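Local coordinates for periplasmic binding protein (Agrobacterium tumefaciens str. B6, PDB 5L9G) that binds the opine mannopine as a periplasmic solute-binding protein, probably delivering it to an ABC transporter for uptake into the cell, at residues F115-Y121 against Q248-Y254; P159-E164 against V322-W327. One frame throughout, in Å; residues are numbered along the deposited sequence.

How the interactions relate
Of the parts in contact, strand 115-128 comes first along the chain, then 159-164, which leads into helix 162-169. The chain next returns as strand 240-256, whose residues 248-254 pair with 115-121 and close interaction 1. Only then does it reach 322-327, which meets 159-164 in interaction 2. The two loops therefore cross rather than nest. Interaction 1 joins two long strands of the central sheet alongside the mannopine; interaction 2 fastens the start of the C-terminal helix 324-343 to helix 162-169. They adjoin at Q248 and L249: Q248 packs on I160 and G161, and the carbonyl of L249 probably accepts a hydrogen bond from V322 N.

Interaction 1 (F115-Y121 against Q248-Y254); sequences FVANSNY and QLGTDGY. With MO0 (mannopine), chain C.
Y121 crosses D252 at about a right angle beside the bound mannopine. Its CG sits between the backbone N and the carbonyl carbon (chi1 63°), which places the ring between strand and ligand. CB packs against the amide end of mannopine, and CD1 passes mannopine NE2. Over one face of the ring lies ligand CB, 3.4 Å from Y121 CG; over the opposite face lies G250 CA, in a CH-pi contact 4.1 Å from the ring centroid. CE1 reaches the carboxylate carbon of D252, and ring and carboxylate planes are 31° apart. At the tip, OH lies 3.0 Å from mannopine OAE and shares a water with the backbone N of T251, the water accepting from that N-H.

D252 grips the ligand with its carboxylate. OD2 accepts from two donors, mannopine N at 2.8 Å and mannopine NE2 at 2.9 Å, while OD1 comes close to the hydroxyl oxygen OAE. The same NE2 also donates to S119 OG (2.7 Å), tying both strands to one ligand nitrogen.

The backbone of the two strands is an antiparallel pair interrupted by a classic beta bulge: N118 and S119 both face D252. D252 O accepts a nearly straight bond from N118 N (2.8 Å, N-H...O angle 169°) and a weak one from S119 N. This pairing is consistent with the strands that link the two lobes in periplasmic binding proteins, whose ligands lie in the cleft between them. Toward the N-terminal end of 115-121, V116 and Y254 exchange two backbone bonds, and toward its C-terminal end Y121 and G250 do the same. The F115 ring lies against the chain at G253, its CZ 3.4 Å from G253 N. The hydroxyl of Y254 is held by W41 of helix 30-48.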
# COMPACT_ATOMS: atom_id res chain seq x y z
N PHE A 115 -5.53 -13.34 6.39
CA PHE A 115 -5.40 -12.36 5.32
C PHE A 115 -5.32 -13.03 3.96
O PHE A 115 -4.59 -14.03 3.82
CB PHE A 115 -4.12 -11.55 5.59
CG PHE A 115 -3.60 -10.57 4.55
CD1 PHE A 115 -2.77 -11.01 3.52
CD2 PHE A 115 -3.89 -9.22 4.64
CE1 PHE A 115 -2.27 -10.10 2.57
CE2 PHE A 115 -3.37 -8.31 3.71
CZ PHE A 115 -2.56 -8.76 2.69
N VAL A 116 -6.03 -12.47 2.97
CA VAL A 116 -6.01 -12.93 1.58
C VAL A 116 -5.61 -11.73 0.71
O VAL A 116 -6.32 -10.72 0.68
CB VAL A 116 -7.36 -13.56 1.10
CG1 VAL A 116 -7.25 -13.98 -0.37
CG2 VAL A 116 -7.76 -14.76 1.95
N ALA A 117 -4.48 -11.85 -0.01
CA ALA A 117 -4.00 -10.79 -0.90
C ALA A 117 -5.02 -10.49 -2.00
O ALA A 117 -5.75 -11.40 -2.45
CB ALA A 117 -2.68 -11.19 -1.54
N ASN A 118 -5.12 -9.22 -2.41
CA ASN A 118 -5.94 -8.86 -3.55
C ASN A 118 -5.09 -8.18 -4.64
O ASN A 118 -5.52 -8.13 -5.79
CB ASN A 118 -7.19 -8.01 -3.16
CG ASN A 118 -6.95 -6.54 -2.87
OD1 ASN A 118 -5.83 -6.07 -2.65
ND2 ASN A 118 -8.00 -5.74 -2.90
N SER A 119 -3.88 -7.66 -4.30
CA SER A 119 -3.06 -6.94 -5.27
C SER A 119 -1.62 -6.72 -4.84
O SER A 119 -1.30 -6.82 -3.65
CB SER A 119 -3.67 -5.55 -5.53
OG SER A 119 -3.71 -4.81 -4.32
N ASN A 120 -0.78 -6.38 -5.82
CA ASN A 120 0.57 -5.87 -5.64
C ASN A 120 0.55 -4.43 -6.15
O ASN A 120 -0.15 -4.11 -7.12
CB ASN A 120 1.64 -6.69 -6.36
CG ASN A 120 1.83 -8.04 -5.72
OD1 ASN A 120 2.15 -8.18 -4.54
ND2 ASN A 120 1.54 -9.07 -6.47
N TYR A 121 1.33 -3.58 -5.49
CA TYR A 121 1.47 -2.16 -5.81
C TYR A 121 2.90 -1.73 -5.44
O TYR A 121 3.65 -2.52 -4.86
CB TYR A 121 0.44 -1.33 -5.02
CG TYR A 121 0.61 -1.41 -3.52
CD1 TYR A 121 0.10 -2.48 -2.79
CD2 TYR A 121 1.28 -0.40 -2.83
CE1 TYR A 121 0.27 -2.57 -1.41
CE2 TYR A 121 1.45 -0.47 -1.45
CZ TYR A 121 0.93 -1.54 -0.74
OH TYR A 121 1.07 -1.61 0.61
N GLN A 248 9.24 0.15 -3.30
CA GLN A 248 8.95 -1.01 -2.47
C GLN A 248 7.74 -1.72 -3.08
O GLN A 248 6.70 -1.10 -3.30
CB GLN A 248 8.63 -0.58 -1.03
CG GLN A 248 8.31 -1.77 -0.10
CD GLN A 248 7.97 -1.28 1.27
OE1 GLN A 248 8.81 -1.26 2.14
NE2 GLN A 248 6.80 -0.74 1.49
N LEU A 249 7.89 -3.03 -3.34
CA LEU A 249 6.81 -3.86 -3.90
C LEU A 249 5.96 -4.33 -2.73
O LEU A 249 6.44 -5.09 -1.87
CB LEU A 249 7.43 -5.04 -4.70
CG LEU A 249 6.47 -6.10 -5.28
CD1 LEU A 249 5.44 -5.49 -6.19
CD2 LEU A 249 7.26 -7.17 -6.04
N GLY A 250 4.75 -3.80 -2.65
CA GLY A 250 3.82 -4.11 -1.57
C GLY A 250 2.75 -5.08 -1.98
O GLY A 250 2.57 -5.37 -3.17
N THR A 251 2.01 -5.56 -0.98
CA THR A 251 0.87 -6.44 -1.16
C THR A 251 -0.28 -5.94 -0.29
O THR A 251 -0.11 -5.71 0.91
CB THR A 251 1.24 -7.91 -0.82
OG1 THR A 251 2.35 -8.30 -1.62
CG2 THR A 251 0.08 -8.88 -1.05
N ASP A 252 -1.44 -5.72 -0.90
CA ASP A 252 -2.64 -5.35 -0.16
C ASP A 252 -3.55 -6.56 -0.16
O ASP A 252 -3.44 -7.43 -1.03
CB ASP A 252 -3.36 -4.15 -0.80
CG ASP A 252 -2.90 -2.80 -0.30
OD1 ASP A 252 -2.28 -2.74 0.79
OD2 ASP A 252 -3.18 -1.79 -0.98
N GLY A 253 -4.46 -6.61 0.80
CA GLY A 253 -5.37 -7.72 0.90
C GLY A 253 -6.46 -7.47 1.89
O GLY A 253 -6.59 -6.34 2.39
N TYR A 254 -7.24 -8.52 2.17
CA TYR A 254 -8.42 -8.43 3.03
C TYR A 254 -8.31 -9.29 4.27
O TYR A 254 -7.77 -10.40 4.23
CB TYR A 254 -9.68 -8.84 2.26
CG TYR A 254 -10.00 -7.97 1.06
CD1 TYR A 254 -10.35 -6.63 1.22
CD2 TYR A 254 -9.94 -8.48 -0.23
CE1 TYR A 254 -10.66 -5.82 0.13
CE2 TYR A 254 -10.23 -7.67 -1.34
CZ TYR A 254 -10.60 -6.35 -1.15
OH TYR A 254 -10.88 -5.55 -2.24
OAB MO0 C . -3.22 -1.54 6.49
CAF MO0 C . -3.90 -0.31 6.57
CAG MO0 C . -3.48 0.68 5.51
OAC MO0 C . -2.40 1.43 5.96
CAH MO0 C . -3.28 0.09 4.13
OAM MO0 C . -4.40 -0.59 3.71
CAI MO0 C . -2.80 1.07 3.06
OAD MO0 C . -3.73 2.08 2.85
CAJ MO0 C . -2.40 0.37 1.79
OAE MO0 C . -1.38 -0.55 2.07
CAK MO0 C . -2.02 1.31 0.64
N MO0 C . -2.77 0.92 -0.56
CA MO0 C . -2.29 1.61 -1.79
C MO0 C . -3.25 2.72 -2.16
O MO0 C . -4.18 3.02 -1.37
CB MO0 C . -2.07 0.68 -2.95
CG MO0 C . -3.36 0.25 -3.62
CD MO0 C . -3.23 -1.01 -4.40
OE1 MO0 C . -3.10 -0.90 -5.79
NE2 MO0 C . -3.26 -2.14 -3.90
OXT MO0 C . -3.09 3.41 -3.21
O HOH W 1 2.44 -3.87 1.36

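Interaction 2 (P159-E164 against V322-W327); sequences PIGMIE and VDPNFW
W327 packs its indole against P159, I160, I163 and E164. CG1 of I160 stands almost exactly over the six-membered ring, 3.6 Å from its centroid and 7° off the normal, a CH-pi contact. P159 CB touches the far rim at W327 CH2 (3.8 Å), and I163 CG1 approaches the same carbon. At the indole edge, W327 NE1 donates to E164 OE1 over 2.8 Å; OE1 lies in the indole plane, but the N-H reaches it on the syn side from 33° out of the carboxylate plane. On the same side of the indole as I160 CG1, the CG2 methyls of I160 and V322 meet at 4.1 Å.

The glutamate is itself positioned. Its chain bends at chi2 (96°), folding the carboxylate back so that OE2 accepts from G161 N (2.9 Å), while OE1 takes a second bond, from Y178 OH. These bonds restrain the carboxylate's rotation. F326 CD2 lies over the opposite indole face, offset toward the rim, and the same Y178 hydroxyl accepts from D323 N.

Each segment leads into a helix: G161 occupies the N-cap position of 162-169, and D323 that of 324-343, where OD1 accepts from N325 N (3.0 Å). The whole is a buried junction of two helix N-termini, with a tryptophan from one held by a glutamate in the first turn of the other.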
# COMPACT_ATOMS: atom_id res chain seq x y z
N PRO A 159 4.64 4.76 8.67
CA PRO A 159 6.05 4.42 8.37
C PRO A 159 6.36 3.35 7.33
O PRO A 159 7.52 3.32 6.90
CB PRO A 159 6.61 3.98 9.73
CG PRO A 159 5.45 3.40 10.43
CD PRO A 159 4.25 4.23 10.01
N ILE A 160 5.43 2.45 6.96
CA ILE A 160 5.74 1.38 5.98
C ILE A 160 6.20 1.98 4.64
O ILE A 160 5.47 2.73 4.01
CB ILE A 160 4.63 0.31 5.83
CG1 ILE A 160 4.44 -0.44 7.19
CG2 ILE A 160 4.99 -0.68 4.70
CD1 ILE A 160 3.11 -1.22 7.32
N GLY A 161 7.43 1.66 4.26
CA GLY A 161 8.05 2.17 3.03
C GLY A 161 8.89 3.41 3.28
O GLY A 161 9.84 3.67 2.54
N MET A 162 8.58 4.17 4.35
CA MET A 162 9.29 5.41 4.71
C MET A 162 10.61 5.14 5.44
O MET A 162 11.62 5.78 5.13
CB MET A 162 8.38 6.36 5.52
CG MET A 162 7.00 6.59 4.88
SD MET A 162 7.12 7.41 3.25
CE MET A 162 6.36 6.21 2.21
N ILE A 163 10.61 4.19 6.41
CA ILE A 163 11.83 3.79 7.14
C ILE A 163 12.83 3.18 6.14
O ILE A 163 14.01 3.53 6.15
CB ILE A 163 11.52 2.80 8.30
CG1 ILE A 163 10.43 3.34 9.28
CG2 ILE A 163 12.80 2.35 9.04
CD1 ILE A 163 10.75 4.63 10.09
N GLU A 164 12.33 2.28 5.28
CA GLU A 164 13.13 1.60 4.26
C GLU A 164 13.71 2.59 3.26
O GLU A 164 14.85 2.39 2.81
CB GLU A 164 12.32 0.52 3.55
CG GLU A 164 11.79 -0.59 4.44
CD GLU A 164 10.36 -0.39 4.92
OE1 GLU A 164 9.62 -1.39 5.04
OE2 GLU A 164 9.99 0.77 5.21
N VAL A 322 8.43 -5.63 0.35
CA VAL A 322 8.21 -5.31 1.77
C VAL A 322 8.45 -6.61 2.58
O VAL A 322 8.15 -7.69 2.07
CB VAL A 322 6.79 -4.70 2.03
CG1 VAL A 322 5.67 -5.69 1.68
CG2 VAL A 322 6.63 -4.17 3.46
N ASP A 323 9.00 -6.50 3.79
CA ASP A 323 9.22 -7.68 4.61
C ASP A 323 8.30 -7.64 5.82
O ASP A 323 8.59 -6.93 6.78
CB ASP A 323 10.69 -7.85 5.04
CG ASP A 323 11.01 -9.16 5.76
OD1 ASP A 323 10.06 -9.96 5.99
OD2 ASP A 323 12.18 -9.36 6.10
N PRO A 324 7.19 -8.41 5.79
CA PRO A 324 6.26 -8.42 6.94
C PRO A 324 6.92 -8.88 8.25
O PRO A 324 6.48 -8.45 9.31
CB PRO A 324 5.14 -9.36 6.51
CG PRO A 324 5.23 -9.43 5.02
CD PRO A 324 6.70 -9.29 4.71
N ASN A 325 7.97 -9.73 8.18
CA ASN A 325 8.70 -10.20 9.37
C ASN A 325 9.37 -9.04 10.10
O ASN A 325 9.37 -9.04 11.33
CB ASN A 325 9.72 -11.28 9.01
CG ASN A 325 9.13 -12.56 8.45
OD1 ASN A 325 9.72 -13.23 7.60
ND2 ASN A 325 7.94 -12.93 8.91
N PHE A 326 9.89 -8.02 9.36
CA PHE A 326 10.48 -6.83 9.97
C PHE A 326 9.39 -6.08 10.74
O PHE A 326 9.58 -5.70 11.89
CB PHE A 326 11.09 -5.90 8.91
CG PHE A 326 11.54 -4.57 9.50
CD1 PHE A 326 12.76 -4.47 10.18
CD2 PHE A 326 10.74 -3.44 9.41
CE1 PHE A 326 13.14 -3.26 10.77
CE2 PHE A 326 11.13 -2.24 10.00
CZ PHE A 326 12.33 -2.16 10.67
N TRP A 327 8.25 -5.83 10.06
CA TRP A 327 7.12 -5.10 10.61
C TRP A 327 6.45 -5.85 11.76
O TRP A 327 5.96 -5.21 12.68
CB TRP A 327 6.16 -4.70 9.49
CG TRP A 327 6.82 -3.65 8.63
CD1 TRP A 327 7.51 -3.85 7.47
CD2 TRP A 327 7.06 -2.29 9.01
NE1 TRP A 327 8.10 -2.68 7.06
CE2 TRP A 327 7.83 -1.70 7.99
CE3 TRP A 327 6.64 -1.50 10.09
CZ2 TRP A 327 8.24 -0.36 8.04
CZ3 TRP A 327 7.03 -0.17 10.13
CH2 TRP A 327 7.80 0.39 9.11